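Local atomic coordinates of putative nucleotide sugar epimerase/ dehydratase (PDB entry 2Q1S), a protein that binds NADH in a Rossmann fold and is probably a nucleotide-sugar epimerase or dehydratase of bacterial O-antigen biosynthesis. Residues Tyr134-Tyr148 with Ser192-Ala206. Numbering follows the deposited sequence.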
loop_
_atom_site.group_PDB
_atom_site.type_symbol
_atom_site.label_atom_id
_atom_site.label_comp_id
_atom_site.label_asym_id
_atom_site.label_seq_id
_atom_site.Cartn_x
_atom_site.Cartn_y
_atom_site.Cartn_z
ATOM N N TYR A 134 10.249 -3.362 -8.800
ATOM C CA TYR A 134 10.816 -2.027 -8.902
ATOM C C TYR A 134 12.151 -1.939 -8.166
ATOM O O TYR A 134 13.105 -1.288 -8.624
ATOM C CB TYR A 134 9.830 -1.014 -8.351
ATOM C CG TYR A 134 8.651 -0.720 -9.267
ATOM C CD1 TYR A 134 8.459 -1.438 -10.480
ATOM C CD2 TYR A 134 7.722 0.263 -8.929
ATOM C CE1 TYR A 134 7.400 -1.127 -11.320
ATOM C CE2 TYR A 134 6.644 0.569 -9.735
ATOM C CZ TYR A 134 6.467 -0.140 -10.935
ATOM O OH TYR A 134 5.397 0.174 -11.755
ATOM N N GLU A 135 12.234 -2.606 -7.013
ATOM C CA GLU A 135 13.474 -2.602 -6.233
ATOM C C GLU A 135 14.638 -3.218 -7.019
ATOM O O GLU A 135 15.775 -2.744 -6.944
ATOM C CB GLU A 135 13.251 -3.333 -4.905
ATOM C CG GLU A 135 14.433 -3.320 -3.948
ATOM C CD GLU A 135 14.859 -1.937 -3.441
ATOM O OE1 GLU A 135 14.212 -0.875 -3.663
ATOM O OE2 GLU A 135 15.955 -1.923 -2.834
ATOM N N ARG A 136 14.339 -4.268 -7.767
ATOM C CA ARG A 136 15.338 -4.888 -8.645
ATOM C C ARG A 136 15.703 -4.017 -9.853
ATOM O O ARG A 136 16.902 -3.967 -10.224
ATOM C CB ARG A 136 14.913 -6.272 -9.101
ATOM C CG ARG A 136 16.000 -7.003 -9.941
ATOM C CD ARG A 136 17.335 -7.113 -9.211
ATOM N NE ARG A 136 18.351 -7.746 -10.072
ATOM C CZ ARG A 136 19.617 -7.343 -10.143
ATOM N NH1 ARG A 136 20.045 -6.346 -9.377
ATOM N NH2 ARG A 136 20.473 -7.961 -10.952
ATOM N N LEU A 137 14.698 -3.376 -10.458
ATOM C CA LEU A 137 14.903 -2.577 -11.679
ATOM C C LEU A 137 15.562 -1.231 -11.409
ATOM O O LEU A 137 16.023 -0.584 -12.356
ATOM C CB LEU A 137 13.602 -2.360 -12.437
ATOM C CG LEU A 137 12.802 -3.547 -12.962
ATOM C CD1 LEU A 137 11.535 -3.018 -13.568
ATOM C CD2 LEU A 137 13.627 -4.373 -13.986
ATOM N N LYS A 138 15.662 -0.799 -10.143
ATOM C CA LYS A 138 15.864 0.635 -9.878
ATOM C C LYS A 138 17.174 1.209 -10.344
ATOM O O LYS A 138 17.238 2.422 -10.502
ATOM C CB LYS A 138 15.670 1.018 -8.407
ATOM C CG LYS A 138 16.735 0.563 -7.422
ATOM C CD LYS A 138 16.174 0.865 -6.022
ATOM C CE LYS A 138 17.084 0.710 -4.831
ATOM N NZ LYS A 138 16.260 0.966 -3.539
ATOM N N HIS A 139 18.195 0.362 -10.492
ATOM C CA HIS A 139 19.508 0.834 -10.937
ATOM C C HIS A 139 19.823 0.374 -12.364
ATOM O O HIS A 139 20.921 0.634 -12.867
ATOM C CB HIS A 139 20.649 0.456 -9.960
ATOM C CG HIS A 139 20.505 1.068 -8.598
ATOM N ND1 HIS A 139 20.204 2.403 -8.411
ATOM C CD2 HIS A 139 20.605 0.526 -7.363
ATOM C CE1 HIS A 139 20.131 2.655 -7.115
ATOM N NE2 HIS A 139 20.353 1.531 -6.456
ATOM N N PHE A 140 18.865 -0.280 -13.027
ATOM C CA PHE A 140 19.059 -0.662 -14.442
ATOM C C PHE A 140 19.089 0.571 -15.360
ATOM O O PHE A 140 18.299 1.524 -15.212
ATOM C CB PHE A 140 17.942 -1.588 -14.919
ATOM C CG PHE A 140 18.060 -3.022 -14.441
ATOM C CD1 PHE A 140 18.958 -3.374 -13.438
ATOM C CD2 PHE A 140 17.217 -4.011 -14.980
ATOM C CE1 PHE A 140 19.045 -4.710 -13.010
ATOM C CE2 PHE A 140 17.287 -5.303 -14.572
ATOM C CZ PHE A 140 18.197 -5.665 -13.584
ATOM N N LYS A 141 19.979 0.515 -16.336
ATOM C CA LYS A 141 20.311 1.671 -17.150
ATOM C C LYS A 141 19.813 1.561 -18.598
ATOM O O LYS A 141 19.648 2.576 -19.269
ATOM C CB LYS A 141 21.842 1.896 -17.148
ATOM C CG LYS A 141 22.436 2.336 -15.781
ATOM C CD LYS A 141 21.894 3.726 -15.437
ATOM C CE LYS A 141 22.559 4.376 -14.240
ATOM N NZ LYS A 141 22.113 3.776 -12.982
ATOM N N ARG A 142 19.557 0.338 -19.049
ATOM C CA ARG A 142 19.072 0.116 -20.419
ATOM C C ARG A 142 17.564 0.396 -20.504
ATOM O O ARG A 142 17.044 0.596 -21.589
ATOM C CB ARG A 142 19.358 -1.324 -20.849
ATOM C CG ARG A 142 19.044 -1.564 -22.315
ATOM C CD ARG A 142 19.602 -2.876 -22.841
ATOM N NE ARG A 142 18.945 -3.239 -24.100
ATOM C CZ ARG A 142 19.177 -4.335 -24.806
ATOM N NH1 ARG A 142 20.169 -5.158 -24.482
ATOM N NH2 ARG A 142 18.453 -4.571 -25.889
ATOM N N LEU A 143 16.874 0.414 -19.354
ATOM C CA LEU A 143 15.413 0.651 -19.346
ATOM C C LEU A 143 14.984 1.972 -19.883
ATOM O O LEU A 143 15.433 3.000 -19.373
ATOM C CB LEU A 143 14.890 0.642 -17.931
ATOM C CG LEU A 143 14.660 -0.702 -17.357
ATOM C CD1 LEU A 143 14.246 -0.528 -15.888
ATOM C CD2 LEU A 143 13.548 -1.460 -18.111
ATOM N N LYS A 144 14.135 1.975 -20.908
ATOM C CA LYS A 144 13.505 3.195 -21.395
ATOM C C LYS A 144 12.187 3.475 -20.674
ATOM O O LYS A 144 11.871 4.640 -20.478
ATOM C CB LYS A 144 13.194 3.159 -22.908
ATOM C CG LYS A 144 14.246 3.735 -23.852
ATOM C CD LYS A 144 15.573 3.035 -23.662
ATOM C CE LYS A 144 15.701 1.881 -24.597
ATOM N NZ LYS A 144 17.087 1.281 -24.541
ATOM N N LYS A 145 11.382 2.439 -20.448
ATOM C CA LYS A 145 10.058 2.609 -19.822
ATOM C C LYS A 145 9.643 1.359 -19.135
ATOM O O LYS A 145 9.957 0.258 -19.576
ATOM C CB LYS A 145 8.999 3.001 -20.864
ATOM C CG LYS A 145 8.066 4.184 -20.431
ATOM C CD LYS A 145 8.810 5.507 -20.241
ATOM C CE LYS A 145 9.341 6.062 -21.571
ATOM N NZ LYS A 145 8.223 6.440 -22.471
ATOM N N VAL A 146 8.979 1.584 -17.998
ATOM C CA VAL A 146 8.323 0.532 -17.227
ATOM C C VAL A 146 6.842 0.872 -17.154
ATOM O O VAL A 146 6.495 1.881 -16.554
ATOM C CB VAL A 146 8.910 0.438 -15.764
ATOM C CG1 VAL A 146 8.196 -0.646 -14.994
ATOM C CG2 VAL A 146 10.424 0.181 -15.868
ATOM N N VAL A 147 5.999 0.057 -17.775
ATOM C CA VAL A 147 4.587 0.351 -17.840
ATOM C C VAL A 147 3.852 -0.579 -16.868
ATOM O O VAL A 147 3.947 -1.799 -16.960
ATOM C CB VAL A 147 4.055 0.159 -19.295
ATOM C CG1 VAL A 147 2.557 0.540 -19.346
ATOM C CG2 VAL A 147 4.838 1.098 -20.271
ATOM N N TYR A 148 3.082 0.060 -15.984
ATOM C CA TYR A 148 2.300 -0.621 -14.947
ATOM C C TYR A 148 0.795 -0.501 -15.263
ATOM O O TYR A 148 0.307 0.625 -15.459
ATOM C CB TYR A 148 2.624 0.045 -13.597
ATOM C CG TYR A 148 1.662 -0.361 -12.460
ATOM C CD1 TYR A 148 1.592 -1.692 -12.026
ATOM C CD2 TYR A 148 0.868 0.567 -11.841
ATOM C CE1 TYR A 148 0.757 -2.076 -11.016
ATOM C CE2 TYR A 148 -0.014 0.204 -10.837
ATOM C CZ TYR A 148 -0.059 -1.117 -10.385
ATOM O OH TYR A 148 -0.902 -1.496 -9.389
ATOM N N SER A 192 4.973 3.375 -8.168
ATOM C CA SER A 192 5.405 3.863 -9.472
ATOM C C SER A 192 5.878 5.316 -9.388
ATOM O O SER A 192 6.881 5.719 -10.032
ATOM C CB SER A 192 4.247 3.723 -10.465
ATOM O OG SER A 192 3.963 2.378 -10.752
ATOM N N VAL A 193 5.161 6.121 -8.634
ATOM C CA VAL A 193 5.537 7.517 -8.445
ATOM C C VAL A 193 6.841 7.637 -7.614
ATOM O O VAL A 193 7.760 8.395 -7.967
ATOM C CB VAL A 193 4.371 8.324 -7.815
ATOM C CG1 VAL A 193 4.814 9.721 -7.391
ATOM C CG2 VAL A 193 3.180 8.417 -8.828
ATOM N N TYR A 194 6.918 6.859 -6.523
ATOM C CA TYR A 194 8.107 6.920 -5.672
ATOM C C TYR A 194 9.390 6.498 -6.364
ATOM O O TYR A 194 10.411 7.193 -6.305
ATOM C CB TYR A 194 7.927 6.051 -4.437
ATOM C CG TYR A 194 9.195 5.949 -3.627
ATOM C CD1 TYR A 194 9.590 6.977 -2.773
ATOM C CD2 TYR A 194 10.017 4.811 -3.729
ATOM C CE1 TYR A 194 10.796 6.890 -2.062
ATOM C CE2 TYR A 194 11.218 4.706 -3.023
ATOM C CZ TYR A 194 11.590 5.762 -2.194
ATOM O OH TYR A 194 12.760 5.708 -1.476
ATOM N N TYR A 195 9.355 5.368 -7.056
ATOM C CA TYR A 195 10.583 4.900 -7.707
ATOM C C TYR A 195 11.018 5.822 -8.837
ATOM O O TYR A 195 12.237 5.930 -9.127
ATOM C CB TYR A 195 10.403 3.449 -8.186
ATOM C CG TYR A 195 10.720 2.480 -7.074
ATOM C CD1 TYR A 195 9.729 2.102 -6.160
ATOM C CD2 TYR A 195 12.017 1.989 -6.906
ATOM C CE1 TYR A 195 10.021 1.228 -5.112
ATOM C CE2 TYR A 195 12.297 1.134 -5.876
ATOM C CZ TYR A 195 11.298 0.740 -4.977
ATOM O OH TYR A 195 11.675 -0.084 -3.948
ATOM N N HIS A 196 10.062 6.495 -9.492
ATOM C CA HIS A 196 10.419 7.510 -10.483
ATOM C C HIS A 196 11.116 8.745 -9.827
ATOM O O HIS A 196 12.170 9.193 -10.280
ATOM C CB HIS A 196 9.213 7.945 -11.331
ATOM C CG HIS A 196 9.506 9.153 -12.164
ATOM N ND1 HIS A 196 9.107 10.425 -11.816
ATOM C CD2 HIS A 196 10.241 9.287 -13.301
ATOM C CE1 HIS A 196 9.545 11.283 -12.725
ATOM N NE2 HIS A 196 10.233 10.615 -13.638
ATOM N N LYS A 197 10.537 9.248 -8.740
ATOM C CA LYS A 197 11.063 10.485 -8.087
ATOM C C LYS A 197 12.416 10.163 -7.438
ATOM O O LYS A 197 13.381 10.937 -7.536
ATOM C CB LYS A 197 10.056 10.964 -7.023
ATOM C CG LYS A 197 10.395 12.252 -6.327
ATOM N N GLN A 198 12.489 9.015 -6.762
ATOM C CA GLN A 198 13.686 8.709 -5.976
ATOM C C GLN A 198 14.840 8.105 -6.779
ATOM O O GLN A 198 16.025 8.414 -6.531
ATOM C CB GLN A 198 13.299 7.795 -4.808
ATOM C CG GLN A 198 14.450 7.562 -3.804
ATOM C CD GLN A 198 14.803 8.785 -2.963
ATOM O OE1 GLN A 198 15.880 8.836 -2.349
ATOM N NE2 GLN A 198 13.895 9.748 -2.902
ATOM N N HIS A 199 14.506 7.296 -7.781
ATOM C CA HIS A 199 15.507 6.501 -8.498
ATOM C C HIS A 199 15.423 6.643 -10.017
ATOM O O HIS A 199 16.124 5.920 -10.736
ATOM C CB HIS A 199 15.357 5.025 -8.115
ATOM C CG HIS A 199 15.655 4.742 -6.677
ATOM N ND1 HIS A 199 16.898 4.954 -6.123
ATOM C CD2 HIS A 199 14.869 4.279 -5.680
ATOM C CE1 HIS A 199 16.864 4.616 -4.842
ATOM N NE2 HIS A 199 15.649 4.195 -4.551
ATOM N N GLN A 200 14.587 7.565 -10.493
ATOM C CA GLN A 200 14.463 7.852 -11.932
ATOM C C GLN A 200 13.983 6.624 -12.700
ATOM O O GLN A 200 14.169 6.547 -13.905
ATOM C CB GLN A 200 15.791 8.418 -12.510
ATOM C CG GLN A 200 16.092 9.823 -11.934
ATOM C CD GLN A 200 16.595 9.752 -10.487
ATOM O OE1 GLN A 200 17.505 8.958 -10.167
ATOM N NE2 GLN A 200 15.981 10.552 -9.601
ATOM N N LEU A 201 13.328 5.690 -12.005
ATOM C CA LEU A 201 12.754 4.521 -12.697
ATOM C C LEU A 201 11.674 5.070 -13.651
ATOM O O LEU A 201 10.819 5.831 -13.198
ATOM C CB LEU A 201 12.149 3.524 -11.698
ATOM C CG LEU A 201 11.712 2.202 -12.344
ATOM C CD1 LEU A 201 12.885 1.253 -12.712
ATOM C CD2 LEU A 201 10.816 1.497 -11.351
ATOM N N PRO A 202 11.765 4.770 -14.975
ATOM C CA PRO A 202 10.908 5.481 -15.945
ATOM C C PRO A 202 9.497 4.929 -16.075
ATOM O O PRO A 202 9.135 4.311 -17.100
ATOM C CB PRO A 202 11.698 5.362 -17.253
ATOM C CG PRO A 202 12.422 4.098 -17.135
ATOM C CD PRO A 202 12.785 3.926 -15.670
ATOM N N THR A 203 8.749 5.094 -14.995
ATOM C CA THR A 203 7.432 4.440 -14.894
ATOM C C THR A 203 6.339 5.226 -15.609
ATOM O O THR A 203 6.348 6.470 -15.630
ATOM C CB THR A 203 7.008 4.282 -13.438
ATOM O OG1 THR A 203 6.888 5.576 -12.825
ATOM C CG2 THR A 203 8.004 3.389 -12.687
ATOM N N VAL A 204 5.390 4.468 -16.202
ATOM C CA VAL A 204 4.170 5.083 -16.754
ATOM C C VAL A 204 3.019 4.197 -16.259
ATOM O O VAL A 204 3.096 2.994 -16.409
ATOM C CB VAL A 204 4.195 5.082 -18.275
ATOM C CG1 VAL A 204 2.890 5.684 -18.804
ATOM C CG2 VAL A 204 5.377 5.879 -18.756
ATOM N N ARG A 205 2.011 4.817 -15.635
ATOM C CA ARG A 205 0.859 4.088 -15.124
ATOM C C ARG A 205 -0.200 4.165 -16.214
ATOM O O ARG A 205 -0.533 5.251 -16.673
ATOM C CB ARG A 205 0.365 4.766 -13.836
ATOM C CG ARG A 205 1.416 4.611 -12.693
ATOM C CD ARG A 205 1.146 5.723 -11.643
ATOM N NE ARG A 205 1.624 7.036 -12.013
ATOM C CZ ARG A 205 1.010 8.178 -11.701
ATOM N NH1 ARG A 205 -0.160 8.116 -11.082
ATOM N NH2 ARG A 205 1.531 9.339 -12.042
ATOM N N ALA A 206 -0.720 2.994 -16.597
ATOM C CA ALA A 206 -1.775 2.917 -17.625
ATOM C C ALA A 206 -3.043 2.457 -16.934
ATOM O O ALA A 206 -3.101 1.347 -16.493
ATOM C CB ALA A 206 -1.366 1.902 -18.735
HETATM O O HOH W 1 16.266 4.050 -12.654
HETATM O O HOH W 2 18.969 4.691 -10.202
#
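Y134 reaches from its helix across to S192, Y195 and L201, its neighbours changing gradually from CB to the tip. Y134 CB sits over the centre of the Y195 ring, 3.7 Å from its centroid, as a CH-pi contact. With CG anti to the carbonyl carbon (chi1 -75°), the near edge continues over Y195 as an offset edge-to-face pair, the planes 68° apart. L201 CD2 lies over one face of the Y134 ring, 3.7 Å from Y134 CG; the leucine's other branch, CD1, meets L137 and L143, so a forked apolar residue suits this place. At the tip, Y134 OH donates a hydrogen bond of 2.8 Å to S192 OG, which itself bonds to G188 O. Tyrosine suits this buried path, being polar only at its end.

Y195 OH donates to E135 OE1 (2.7 Å) on the anti side of the carboxylate; K138 NZ makes a salt bridge to the same oxygen on the syn side. Lysine serves twice, its aliphatic CD covering a face of H199.

Strands 145-151 and 203-212 pair in parallel: V146 N bonds to P202 O (2.9 Å), and V204 N returns to V146 O (2.8 Å). Beta-branched valines suit these extended strands. Helices 128-137 and 180-199, joined through Y134 and S192, pack on the V146 and T203 face, where T203 OG1 bonds to S192 O; V147 and V204 meet helix 263-276 on the other, and strand 102-105 flanks strand 145-151.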